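Glycosyl hydrolase, family 31/fibronectin type III domain protein (Clostridium perfringens, PDB 4UAP) binds N-acetylgalactosamine, and probably other galacto-configured sugars, through this calcium-containing carbohydrate-binding module of a family 31 glycoside hydrolase. Local coordinates at residues 72-77 / 107-112; 34-39 / 139-144. One frame throughout, in Å; residues are numbered along the deposited sequence.

Contact 1: 72-77 / 107-112; sequences IYNRMN and ANITSA. With NGA (2-acetamido-2-deoxy-beta-D-galactopyranose), chain C.
N74 and A112 come nearest at their CA atoms (5.3 Å), where strand 64-74 meets the loop 107-112 with chain directions 78° apart. N74 N donates to A112 O at 2.9 Å, and a water donates to both N74 O and A112 O, so that the A112 carbonyl receives two donors. The N74 side chain adds a second direct bond. Its CG stands anti to the carbonyl carbon (chi1 -63°), and ND2 reaches S111 O at 3.1 Å with an N-H...O angle of 163°. S111 O lies close to the amide plane, and ND2 also bonds T114 OG1, so two acceptors fix the amide's rotation. I109 crosses this side chain at about a right angle and sets CG2 3.4 Å from N74 ND2. In the beta-sandwich the loop joins strands 99-106 and 113-118, the second of which pairs with strand 64-74; I72 bonds T114 through the backbone, and N74 N to A112 O keeps that antiparallel register, consistent with pairing into the loop. Two residues after N74, the bent chain of M76 lays SD 3.6 Å from A112 CA, with CG near A112 CB and CE near T110 O. R75 takes no part in this packing: its extended chain carries the guanidinium to the N-acetylgalactosamine, where NH1 bonds O3 at 2.9 Å and O4 at 3.1 Å. NH2 adds weak bonds to O3 and the acetamido O7.

Contact 2: 34-39 / 139-144; sequences SSRMDL and TLAINE. With CA (calcium ion), chain D.
An antiparallel strand pair of the beta-sandwich, leading at one end into the calcium site, joins M37 and D38 to I142 and A141. M37 and I142 form a hydrogen-bonded pair: M37 N donates to I142 O at 2.8 Å and I142 N to M37 O at 2.9 Å, both nearly along the C=O axis. L39 N continues the ladder to L140 O, and D38 with A141 is the non-hydrogen-bonded pair between. On the face bearing M37 and I142, these side chains lie side by side, and M37 CE sits 4.0 Å from L140 CD2. F55 and M57 of strand 55-61, in the other sheet of the sandwich, also touch M37. On the face of D38 and A141 an ion pair lies against the A141 methyl: R36 grips D38 side-on, NE to OD1 at 2.9 Å and NH2 to OD2 at 2.7 Å; both carboxylate oxygens are met on the syn side and lie near the guanidinium plane. The bend at chi3 (-46°) brings NE to 3.6 Å from A141 CB, while D33 forms a second salt bridge with R36. N143 OD1 is buried against R36 CD without a polar partner in the model, whereas the side chain's polar partner is T29. At the calcium end, S35 O (2.4 Å), N143 O and E144 OE2 bind the ion, whose coordination K23, D26 and T28 complete.

Overall arrangement
Contacts 1 and 2 have centres 11 Å apart and meet through neighbouring strands 64-74 and 141-149 of one sheet. Y73 N approaches E144 O at 2.8 Å and Y73 O approaches N143 N at 2.9 Å, both probable hydrogen bonds, while R75 CA packs 3.5 Å from N143 OD1. Strand 141-149 thus lies between 37-38 and 64-74, and the 99 residues between the segments of contact 2 contain all of contact 1. Each contact supplies an arginine to the sugar pocket: R75 bonds the ligand directly, and the nearest atoms of R36 and the sugar are about 4 Å apart. W41, I42 and A85 complete that pocket. The Y73 side chain lies about 7 Å from the calcium.

Contact 1: 72-77 / 107-112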
# COMPACT_ATOMS: atom_id res chain seq x y z
N ILE A 72 -4.40 -3.41 -4.10
CA ILE A 72 -4.35 -2.29 -3.18
C ILE A 72 -5.76 -1.70 -3.09
O ILE A 72 -6.36 -1.36 -4.11
CB ILE A 72 -3.34 -1.21 -3.64
CG1 ILE A 72 -1.94 -1.84 -3.82
CG2 ILE A 72 -3.30 -0.04 -2.65
CD1 ILE A 72 -0.92 -0.92 -4.50
N TYR A 73 -6.28 -1.60 -1.87
CA TYR A 73 -7.60 -1.01 -1.65
C TYR A 73 -7.45 0.45 -1.26
O TYR A 73 -6.85 0.78 -0.23
CB TYR A 73 -8.37 -1.80 -0.59
CG TYR A 73 -8.77 -3.19 -1.04
CD1 TYR A 73 -7.87 -4.25 -0.98
CD2 TYR A 73 -10.05 -3.44 -1.53
CE1 TYR A 73 -8.24 -5.52 -1.39
CE2 TYR A 73 -10.43 -4.71 -1.96
CZ TYR A 73 -9.52 -5.74 -1.87
OH TYR A 73 -9.90 -7.00 -2.28
N ASN A 74 -7.99 1.33 -2.10
CA ASN A 74 -7.82 2.76 -1.93
C ASN A 74 -8.94 3.38 -1.12
O ASN A 74 -10.05 2.85 -1.06
CB ASN A 74 -7.73 3.43 -3.30
CG ASN A 74 -6.53 2.97 -4.09
OD1 ASN A 74 -5.40 3.02 -3.59
ND2 ASN A 74 -6.76 2.47 -5.30
N ARG A 75 -8.64 4.50 -0.48
CA ARG A 75 -9.62 5.16 0.36
C ARG A 75 -10.67 5.84 -0.51
O ARG A 75 -10.35 6.74 -1.29
CB ARG A 75 -8.97 6.19 1.29
CG ARG A 75 -9.98 6.87 2.21
CD ARG A 75 -9.35 8.00 2.99
NE ARG A 75 -10.33 8.63 3.86
CZ ARG A 75 -10.05 9.62 4.70
NH1 ARG A 75 -8.80 10.08 4.78
NH2 ARG A 75 -11.00 10.14 5.45
N MET A 76 -11.91 5.41 -0.38
CA MET A 76 -13.00 5.94 -1.20
C MET A 76 -14.01 6.70 -0.36
O MET A 76 -14.20 6.42 0.83
CB MET A 76 -13.71 4.81 -1.97
CG MET A 76 -12.77 3.89 -2.76
SD MET A 76 -11.74 4.72 -3.98
CE MET A 76 -12.96 5.02 -5.26
N ASN A 77 -14.67 7.67 -0.98
CA ASN A 77 -15.79 8.36 -0.35
C ASN A 77 -17.02 7.48 -0.45
O ASN A 77 -17.06 6.58 -1.27
CB ASN A 77 -16.05 9.71 -1.02
CG ASN A 77 -14.86 10.62 -0.94
OD1 ASN A 77 -14.26 10.77 0.13
ND2 ASN A 77 -14.49 11.22 -2.06
N ALA A 107 -0.49 5.09 -12.52
CA ALA A 107 -0.71 6.52 -12.27
C ALA A 107 -2.17 6.92 -12.45
O ALA A 107 -2.97 6.14 -12.96
CB ALA A 107 0.19 7.36 -13.18
N ASN A 108 -2.51 8.13 -12.01
CA ASN A 108 -3.86 8.66 -12.11
C ASN A 108 -4.90 7.70 -11.55
O ASN A 108 -5.96 7.50 -12.13
CB ASN A 108 -4.18 9.01 -13.56
CG ASN A 108 -3.19 9.99 -14.13
OD1 ASN A 108 -2.38 9.65 -15.00
ND2 ASN A 108 -3.23 11.22 -13.64
N ILE A 109 -4.58 7.12 -10.40
CA ILE A 109 -5.47 6.15 -9.78
C ILE A 109 -6.76 6.82 -9.37
O ILE A 109 -6.74 7.86 -8.71
CB ILE A 109 -4.81 5.50 -8.55
CG1 ILE A 109 -3.59 4.67 -8.99
CG2 ILE A 109 -5.82 4.65 -7.79
CD1 ILE A 109 -2.67 4.27 -7.85
N THR A 110 -7.89 6.24 -9.78
CA THR A 110 -9.20 6.76 -9.39
C THR A 110 -10.16 5.68 -8.91
O THR A 110 -11.29 5.99 -8.53
CB THR A 110 -9.90 7.51 -10.56
OG1 THR A 110 -10.00 6.64 -11.70
CG2 THR A 110 -9.13 8.78 -10.94
N SER A 111 -9.74 4.42 -8.93
CA SER A 111 -10.68 3.33 -8.63
C SER A 111 -10.51 2.76 -7.22
O SER A 111 -9.50 3.01 -6.56
CB SER A 111 -10.53 2.21 -9.66
OG SER A 111 -9.21 1.70 -9.65
N ALA A 112 -11.50 1.99 -6.78
CA ALA A 112 -11.51 1.42 -5.43
C ALA A 112 -10.34 0.46 -5.21
O ALA A 112 -9.87 0.30 -4.09
CB ALA A 112 -12.83 0.72 -5.15
C1 NGA C . -8.12 14.93 7.22
C2 NGA C . -8.94 13.66 7.01
C3 NGA C . -8.25 12.49 7.67
C4 NGA C . -6.81 12.43 7.17
C5 NGA C . -6.10 13.72 7.58
C6 NGA C . -4.65 13.86 7.14
C7 NGA C . -11.40 13.62 6.82
C8 NGA C . -12.70 13.79 7.55
N2 NGA C . -10.29 13.81 7.55
O1 NGA C . -8.56 15.89 6.29
O3 NGA C . -8.98 11.33 7.36
O4 NGA C . -6.82 12.31 5.77
O5 NGA C . -6.74 14.80 6.96
O6 NGA C . -4.16 15.16 7.48
O7 NGA C . -11.40 13.31 5.62
O HOH W 1 -11.10 0.51 -1.70

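Contact 2: 34-39 / 139-144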
# COMPACT_ATOMS: atom_id res chain seq x y z
N SER A 34 -10.71 3.26 11.01
CA SER A 34 -10.23 2.12 11.77
C SER A 34 -9.61 1.01 10.90
O SER A 34 -8.96 0.10 11.42
CB SER A 34 -11.37 1.54 12.61
OG SER A 34 -12.43 1.11 11.78
N SER A 35 -9.81 1.09 9.59
CA SER A 35 -9.25 0.09 8.66
C SER A 35 -7.89 0.46 8.07
O SER A 35 -7.14 -0.42 7.62
CB SER A 35 -10.22 -0.14 7.48
OG SER A 35 -11.51 -0.54 7.91
N ARG A 36 -7.56 1.75 8.06
CA ARG A 36 -6.52 2.26 7.17
C ARG A 36 -5.13 2.42 7.78
O ARG A 36 -4.99 2.61 8.99
CB ARG A 36 -6.94 3.64 6.63
CG ARG A 36 -8.28 3.68 5.91
CD ARG A 36 -8.39 4.97 5.10
NE ARG A 36 -7.97 6.13 5.89
CZ ARG A 36 -8.79 6.89 6.61
NH1 ARG A 36 -10.10 6.64 6.64
NH2 ARG A 36 -8.29 7.90 7.30
N MET A 37 -4.13 2.36 6.90
CA MET A 37 -2.81 2.93 7.14
C MET A 37 -2.80 4.35 6.56
O MET A 37 -3.11 4.54 5.38
CB MET A 37 -1.71 2.08 6.48
CG MET A 37 -0.26 2.58 6.74
SD MET A 37 0.93 2.28 5.40
CE MET A 37 0.43 3.62 4.33
N ASP A 38 -2.45 5.33 7.39
CA ASP A 38 -2.39 6.73 6.99
C ASP A 38 -1.02 7.33 7.32
O ASP A 38 -0.46 7.06 8.39
CB ASP A 38 -3.46 7.56 7.71
CG ASP A 38 -4.85 7.49 7.06
OD1 ASP A 38 -5.17 6.53 6.32
OD2 ASP A 38 -5.64 8.41 7.32
N LEU A 39 -0.49 8.15 6.43
CA LEU A 39 0.60 9.05 6.77
C LEU A 39 0.14 9.95 7.91
O LEU A 39 -1.07 10.17 8.06
CB LEU A 39 1.01 9.87 5.55
CG LEU A 39 2.45 9.70 5.08
CD1 LEU A 39 2.73 8.24 4.74
CD2 LEU A 39 2.74 10.61 3.88
N THR A 139 0.44 13.43 2.61
CA THR A 139 -0.84 12.78 2.85
C THR A 139 -0.96 11.47 2.07
O THR A 139 -0.58 11.40 0.90
CB THR A 139 -2.01 13.73 2.47
OG1 THR A 139 -1.85 14.99 3.14
CG2 THR A 139 -3.36 13.12 2.85
N LEU A 140 -1.48 10.44 2.73
CA LEU A 140 -1.67 9.14 2.09
C LEU A 140 -2.58 8.27 2.95
O LEU A 140 -2.37 8.18 4.16
CB LEU A 140 -0.32 8.42 1.89
CG LEU A 140 -0.43 7.03 1.26
CD1 LEU A 140 -0.85 7.15 -0.21
CD2 LEU A 140 0.87 6.26 1.40
N ALA A 141 -3.55 7.63 2.32
CA ALA A 141 -4.42 6.68 3.01
C ALA A 141 -4.58 5.43 2.17
O ALA A 141 -4.95 5.51 1.00
CB ALA A 141 -5.78 7.31 3.31
N ILE A 142 -4.30 4.28 2.77
CA ILE A 142 -4.50 3.00 2.11
C ILE A 142 -5.30 2.08 3.04
O ILE A 142 -4.95 1.94 4.21
CB ILE A 142 -3.15 2.34 1.74
CG1 ILE A 142 -2.38 3.25 0.77
CG2 ILE A 142 -3.37 0.95 1.15
CD1 ILE A 142 -0.92 2.76 0.49
N ASN A 143 -6.37 1.47 2.52
CA ASN A 143 -7.21 0.59 3.34
C ASN A 143 -6.56 -0.76 3.65
O ASN A 143 -6.65 -1.27 4.75
CB ASN A 143 -8.55 0.32 2.65
CG ASN A 143 -9.31 1.58 2.35
OD1 ASN A 143 -8.92 2.68 2.76
ND2 ASN A 143 -10.43 1.43 1.63
N GLU A 144 -5.94 -1.35 2.64
CA GLU A 144 -5.51 -2.73 2.72
C GLU A 144 -4.72 -3.07 1.48
O GLU A 144 -4.96 -2.49 0.42
CB GLU A 144 -6.72 -3.68 2.86
CG GLU A 144 -6.35 -5.16 3.17
CD GLU A 144 -6.25 -5.46 4.66
OE1 GLU A 144 -6.02 -6.63 5.04
OE2 GLU A 144 -6.41 -4.53 5.48
CA CA D . -6.90 -2.57 6.62
O HOH W 2 -2.35 11.06 5.68